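Local structure of putative phosphosugar isomerases (Salmonella typhimurium LT2, 3FKJ) at residues W44-G49 / I74-F79; V93-Q98 / A117-L122. The protein probably binds carbohydrate derivatives, such as phosphosugars, through its SIS domain and may act as an isomerase on them. One frame throughout, in Å; residues are numbered along the deposited sequence.

Interaction 1 (W44-G49 / I74-F79); sequences WFVGCG and ITSNEF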
loop_
_atom_site.group_PDB
_atom_site.type_symbol
_atom_site.label_atom_id
_atom_site.label_comp_id
_atom_site.label_asym_id
_atom_site.label_seq_id
_atom_site.Cartn_x
_atom_site.Cartn_y
_atom_site.Cartn_z
ATOM N N TRP A 44 -6.036 13.739 2.357
ATOM C CA TRP A 44 -4.904 12.870 2.622
ATOM C C TRP A 44 -4.929 12.396 4.045
ATOM O O TRP A 44 -5.106 13.184 4.988
ATOM C CB TRP A 44 -3.561 13.561 2.380
ATOM C CG TRP A 44 -3.164 13.647 0.959
ATOM C CD1 TRP A 44 -2.403 12.742 0.261
ATOM C CD2 TRP A 44 -3.515 14.661 0.049
ATOM N NE1 TRP A 44 -2.264 13.141 -1.026
ATOM C CE2 TRP A 44 -2.902 14.340 -1.186
ATOM C CE3 TRP A 44 -4.302 15.818 0.142
ATOM C CZ2 TRP A 44 -3.039 15.144 -2.333
ATOM C CZ3 TRP A 44 -4.406 16.641 -0.987
ATOM C CH2 TRP A 44 -3.796 16.279 -2.214
ATOM N N PHE A 45 -4.759 11.098 4.182
ATOM C CA PHE A 45 -4.366 10.459 5.427
ATOM C C PHE A 45 -2.847 10.334 5.500
ATOM O O PHE A 45 -2.226 9.697 4.651
ATOM C CB PHE A 45 -4.994 9.097 5.506
ATOM C CG PHE A 45 -6.473 9.145 5.537
ATOM C CD1 PHE A 45 -7.132 9.574 6.686
ATOM C CD2 PHE A 45 -7.214 8.784 4.416
ATOM C CE1 PHE A 45 -8.518 9.612 6.723
ATOM C CE2 PHE A 45 -8.601 8.831 4.429
ATOM C CZ PHE A 45 -9.255 9.246 5.602
ATOM N N VAL A 46 -2.258 10.958 6.520
ATOM C CA VAL A 46 -0.832 11.040 6.620
ATOM C C VAL A 46 -0.340 10.650 8.024
ATOM O O VAL A 46 -0.804 11.135 9.042
ATOM C CB VAL A 46 -0.309 12.430 6.154
ATOM C CG1 VAL A 46 1.245 12.433 6.024
ATOM C CG2 VAL A 46 -0.949 12.836 4.795
ATOM N N GLY A 47 0.617 9.745 8.050
ATOM C CA GLY A 47 1.217 9.325 9.286
ATOM C C GLY A 47 2.265 8.271 9.048
ATOM O O GLY A 47 2.577 7.959 7.899
ATOM N N CYS A 48 2.797 7.728 10.148
ATOM C CA CYS A 48 3.842 6.699 10.114
ATOM C C CYS A 48 3.428 5.450 10.868
ATOM O O CYS A 48 2.876 5.553 11.943
ATOM C CB CYS A 48 5.139 7.214 10.753
ATOM S SG CYS A 48 5.844 8.660 9.939
ATOM N N GLY A 49 3.721 4.293 10.279
ATOM C CA GLY A 49 3.488 3.000 10.890
ATOM C C GLY A 49 2.049 2.801 11.270
ATOM O O GLY A 49 1.153 2.879 10.422
ATOM N N ILE A 74 -0.542 8.259 2.813
ATOM C CA ILE A 74 0.890 8.428 2.569
ATOM C C ILE A 74 1.707 8.549 3.868
ATOM O O ILE A 74 1.291 9.166 4.834
ATOM C CB ILE A 74 1.140 9.639 1.613
ATOM C CG1 ILE A 74 2.627 9.800 1.259
ATOM C CG2 ILE A 74 0.644 10.899 2.245
ATOM C CD1 ILE A 74 3.163 8.706 0.342
ATOM N N THR A 75 2.876 7.918 3.856
ATOM C CA THR A 75 3.812 8.002 4.965
ATOM C C THR A 75 4.378 9.429 5.022
ATOM O O THR A 75 4.729 10.026 3.990
ATOM C CB THR A 75 4.867 6.871 4.915
ATOM O OG1 THR A 75 5.534 6.772 6.181
ATOM C CG2 THR A 75 5.896 7.053 3.730
ATOM N N SER A 76 4.468 9.957 6.241
ATOM C CA SER A 76 4.658 11.373 6.489
ATOM C C SER A 76 5.859 11.967 5.788
ATOM O O SER A 76 5.748 13.022 5.167
ATOM C CB SER A 76 4.763 11.656 7.988
ATOM O OG SER A 76 3.609 11.239 8.710
ATOM N N ASN A 77 7.002 11.314 5.899
ATOM C CA ASN A 77 8.212 11.858 5.382
ATOM C C ASN A 77 8.273 11.850 3.871
ATOM O O ASN A 77 8.961 12.697 3.285
ATOM C CB ASN A 77 9.460 11.223 6.020
ATOM C CG ASN A 77 10.569 12.246 6.199
ATOM O OD1 ASN A 77 10.284 13.444 6.217
ATOM N ND2 ASN A 77 11.810 11.798 6.355
ATOM N N GLU A 78 7.553 10.932 3.232
ATOM C CA GLU A 78 7.415 11.011 1.802
ATOM C C GLU A 78 6.544 12.197 1.351
ATOM O O GLU A 78 6.888 12.847 0.364
ATOM C CB GLU A 78 6.897 9.735 1.189
ATOM C CG GLU A 78 6.815 9.888 -0.331
ATOM C CD GLU A 78 7.197 8.664 -1.082
ATOM O OE1 GLU A 78 8.107 7.937 -0.643
ATOM O OE2 GLU A 78 6.574 8.437 -2.127
ATOM N N PHE A 79 5.452 12.443 2.080
ATOM C CA PHE A 79 4.549 13.582 1.892
ATOM C C PHE A 79 5.286 14.906 2.022
ATOM O O PHE A 79 5.084 15.812 1.212
ATOM C CB PHE A 79 3.399 13.497 2.931
ATOM C CG PHE A 79 2.321 14.560 2.790
ATOM C CD1 PHE A 79 1.348 14.473 1.808
ATOM C CD2 PHE A 79 2.257 15.630 3.675
ATOM C CE1 PHE A 79 0.323 15.439 1.722
ATOM C CE2 PHE A 79 1.247 16.588 3.573
ATOM C CZ PHE A 79 0.288 16.484 2.598
#
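Phe45 and Ile74 join two parallel strands through one sound backbone bond, Ile74 N to Phe45 O at 2.9 Å, with an N-H...O angle of 160°. The next two bonds are weak: Gly47 N to Ile74 O at 3.3 Å, and Ser76 N, in the first turn of the helix, to Gly47 O. The aliphatic contacts centre on Val46. Its CG2 meets Ile74 CG2 at 3.6 Å, the two side chains lying side by side, while CG1, anti to the backbone N (chi1 -170°), reaches Ser76 CA at 3.6 Å. Two aromatic contacts follow. Val46 CG2 sits over the middle of the Phe79 ring in a CH-pi contact, 4.1 Å from the centroid and 9° off the normal. Phe79 also turns an edge to a face of Trp44, with CE1 4.0 Å from Trp44 CG. Ser76 OG lies against the backbone of Gly47, 3.1 Å from its CA, and is hydrogen-bonded to Thr105 OG1. Thr75 OG1 and Gly49 N both hydrogen-bond to OE2 of Glu249 of the second subunit. Apolar side chains thus pack the strand against the helix, while Thr75 OG1 and Gly49 N, near where the strands give way to helices, are engaged by the second subunit.

Interaction 2 (V93-Q98 / A117-L122); sequences VILASQ and AATIGL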
loop_
_atom_site.group_PDB
_atom_site.type_symbol
_atom_site.label_atom_id
_atom_site.label_comp_id
_atom_site.label_asym_id
_atom_site.label_seq_id
_atom_site.Cartn_x
_atom_site.Cartn_y
_atom_site.Cartn_z
ATOM N N VAL A 93 -5.974 17.456 5.247
ATOM C CA VAL A 93 -4.900 16.515 5.576
ATOM C C VAL A 93 -5.123 16.076 7.017
ATOM O O VAL A 93 -5.217 16.897 7.933
ATOM C CB VAL A 93 -3.482 17.107 5.350
ATOM C CG1 VAL A 93 -2.390 16.056 5.715
ATOM C CG2 VAL A 93 -3.333 17.606 3.898
ATOM N N ILE A 94 -5.271 14.768 7.193
ATOM C CA ILE A 94 -5.588 14.206 8.482
ATOM C C ILE A 94 -4.383 13.411 8.930
ATOM O O ILE A 94 -3.975 12.453 8.268
ATOM C CB ILE A 94 -6.858 13.324 8.446
ATOM C CG1 ILE A 94 -7.996 14.089 7.779
ATOM C CG2 ILE A 94 -7.214 12.804 9.876
ATOM C CD1 ILE A 94 -9.265 13.260 7.538
ATOM N N LEU A 95 -3.805 13.855 10.051
ATOM C CA LEU A 95 -2.572 13.294 10.586
ATOM C C LEU A 95 -2.796 12.657 11.972
ATOM O O LEU A 95 -3.687 13.056 12.695
ATOM C CB LEU A 95 -1.493 14.381 10.603
ATOM C CG LEU A 95 -1.363 15.195 9.302
ATOM C CD1 LEU A 95 -1.895 16.619 9.452
ATOM C CD2 LEU A 95 0.108 15.214 8.870
ATOM N N ALA A 96 -2.036 11.613 12.275
ATOM C CA ALA A 96 -2.059 10.959 13.582
ATOM C C ALA A 96 -0.647 10.757 14.090
ATOM O O ALA A 96 0.287 10.501 13.326
ATOM C CB ALA A 96 -2.773 9.646 13.541
ATOM N N SER A 97 -0.491 10.903 15.399
ATOM C CA SER A 97 0.767 10.615 16.107
ATOM C C SER A 97 0.384 10.366 17.566
ATOM O O SER A 97 -0.258 11.240 18.184
ATOM C CB SER A 97 1.723 11.829 16.050
ATOM O OG SER A 97 2.991 11.525 16.632
ATOM N N GLN A 98 0.772 9.210 18.111
ATOM C CA GLN A 98 0.511 8.863 19.527
ATOM C C GLN A 98 0.956 9.942 20.581
ATOM O O GLN A 98 0.118 10.607 21.216
ATOM C CB GLN A 98 1.134 7.496 19.848
ATOM C CG GLN A 98 0.889 6.987 21.308
ATOM C CD GLN A 98 -0.490 6.355 21.521
ATOM O OE1 GLN A 98 -1.278 6.191 20.576
ATOM N NE2 GLN A 98 -0.777 5.976 22.763
ATOM N N ALA A 117 -3.954 23.765 3.010
ATOM C CA ALA A 117 -4.854 22.665 3.388
ATOM C C ALA A 117 -5.328 22.840 4.828
ATOM O O ALA A 117 -4.590 23.402 5.664
ATOM C CB ALA A 117 -4.152 21.322 3.228
ATOM N N ALA A 118 -6.562 22.412 5.110
ATOM C CA ALA A 118 -6.983 22.204 6.491
ATOM C C ALA A 118 -6.289 20.972 7.033
ATOM O O ALA A 118 -6.167 19.946 6.325
ATOM C CB ALA A 118 -8.482 22.069 6.615
ATOM N N THR A 119 -5.844 21.066 8.286
ATOM C CA THR A 119 -5.188 19.955 8.954
ATOM C C THR A 119 -6.027 19.478 10.162
ATOM O O THR A 119 -6.498 20.278 10.925
ATOM C CB THR A 119 -3.751 20.337 9.404
ATOM O OG1 THR A 119 -3.798 21.543 10.173
ATOM C CG2 THR A 119 -2.847 20.541 8.222
ATOM N N ILE A 120 -6.245 18.163 10.271
ATOM C CA ILE A 120 -6.879 17.556 11.458
ATOM C C ILE A 120 -5.823 16.648 12.084
ATOM O O ILE A 120 -5.311 15.716 11.429
ATOM C CB ILE A 120 -8.141 16.711 11.116
ATOM C CG1 ILE A 120 -9.203 17.532 10.349
ATOM C CG2 ILE A 120 -8.745 16.096 12.385
ATOM C CD1 ILE A 120 -10.365 16.696 9.819
ATOM N N GLY A 121 -5.496 16.919 13.340
ATOM C CA GLY A 121 -4.492 16.152 14.069
ATOM C C GLY A 121 -5.116 15.259 15.113
ATOM O O GLY A 121 -5.818 15.755 16.012
ATOM N N LEU A 122 -4.856 13.946 14.999
ATOM C CA LEU A 122 -5.241 12.963 16.031
ATOM C C LEU A 122 -4.035 12.707 16.956
ATOM O O LEU A 122 -2.942 12.323 16.491
ATOM C CB LEU A 122 -5.701 11.650 15.377
ATOM C CG LEU A 122 -7.066 11.512 14.686
ATOM C CD1 LEU A 122 -7.242 12.502 13.555
ATOM C CD2 LEU A 122 -7.156 10.110 14.134
#
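Val93 opens a regular parallel ladder with Val93 N bonded to Ala118 O at 2.7 Å, and its CG2 touches Ala117 CB at 3.9 Å. Its carbonyl then accepts Ile120 N. Ile94 lies beside Ile120 on one face of the sheet, CG1 to CD1 at 4.1 Å; its chi1 of -51° sets CG2 anti to the backbone N and beside the carbonyl carbon, where it meets Leu122 CD1 at 3.7 Å. Leu95 belongs to the face of Val93 and Thr119. Both its backbone groups are used: Leu95 N bonds Ile120 O at 2.8 Å, and Leu95 O receives Leu122 N at 2.7 Å, with a nearly straight N-H...O angle of 175°. Its side chain slants across that of Thr119, CD1 to CB at 4.2 Å. Ala96 returns to the Ile94 face, where its CB lies 4.0 Å from Leu122 CB. Ser97 N closes the series on Leu122 O. Five backbone bonds, with strand directions 20° apart, establish an unbroken parallel pair. Helix 103-115, the crossover of this beta-alpha-beta unit, packs on Val93, Leu95 and Thr119 through its alanines; helix 155-170 packs on Ile94, Ala96 and Leu122, and strand 42-47 adjoins strand 91-97 in the same sheet.

How the interactions relate
From the N terminus, strand 42-47 comes first, and interaction 1 closes the 24-residue excursion that returns through strand 70-75. Helix 76-81 then leads on to strand 91-97, and interaction 2 closes a second loop, of 18 residues, built mainly of helix 103-115. The loops follow in series, neither nesting nor crossing. The centres of the two contacts lie about 10 Å apart, and the contacts are joined inside one sheet: Trp44 O is 2.7 Å from Ile94 N and Val46 N is 2.9 Å from Ile94 O, both probable hydrogen bonds. With that pairing between them, the two contacts account for four neighbouring strands, 70-75, 42-47, 91-97 and 118-123, of the parallel sheet of the SIS domain.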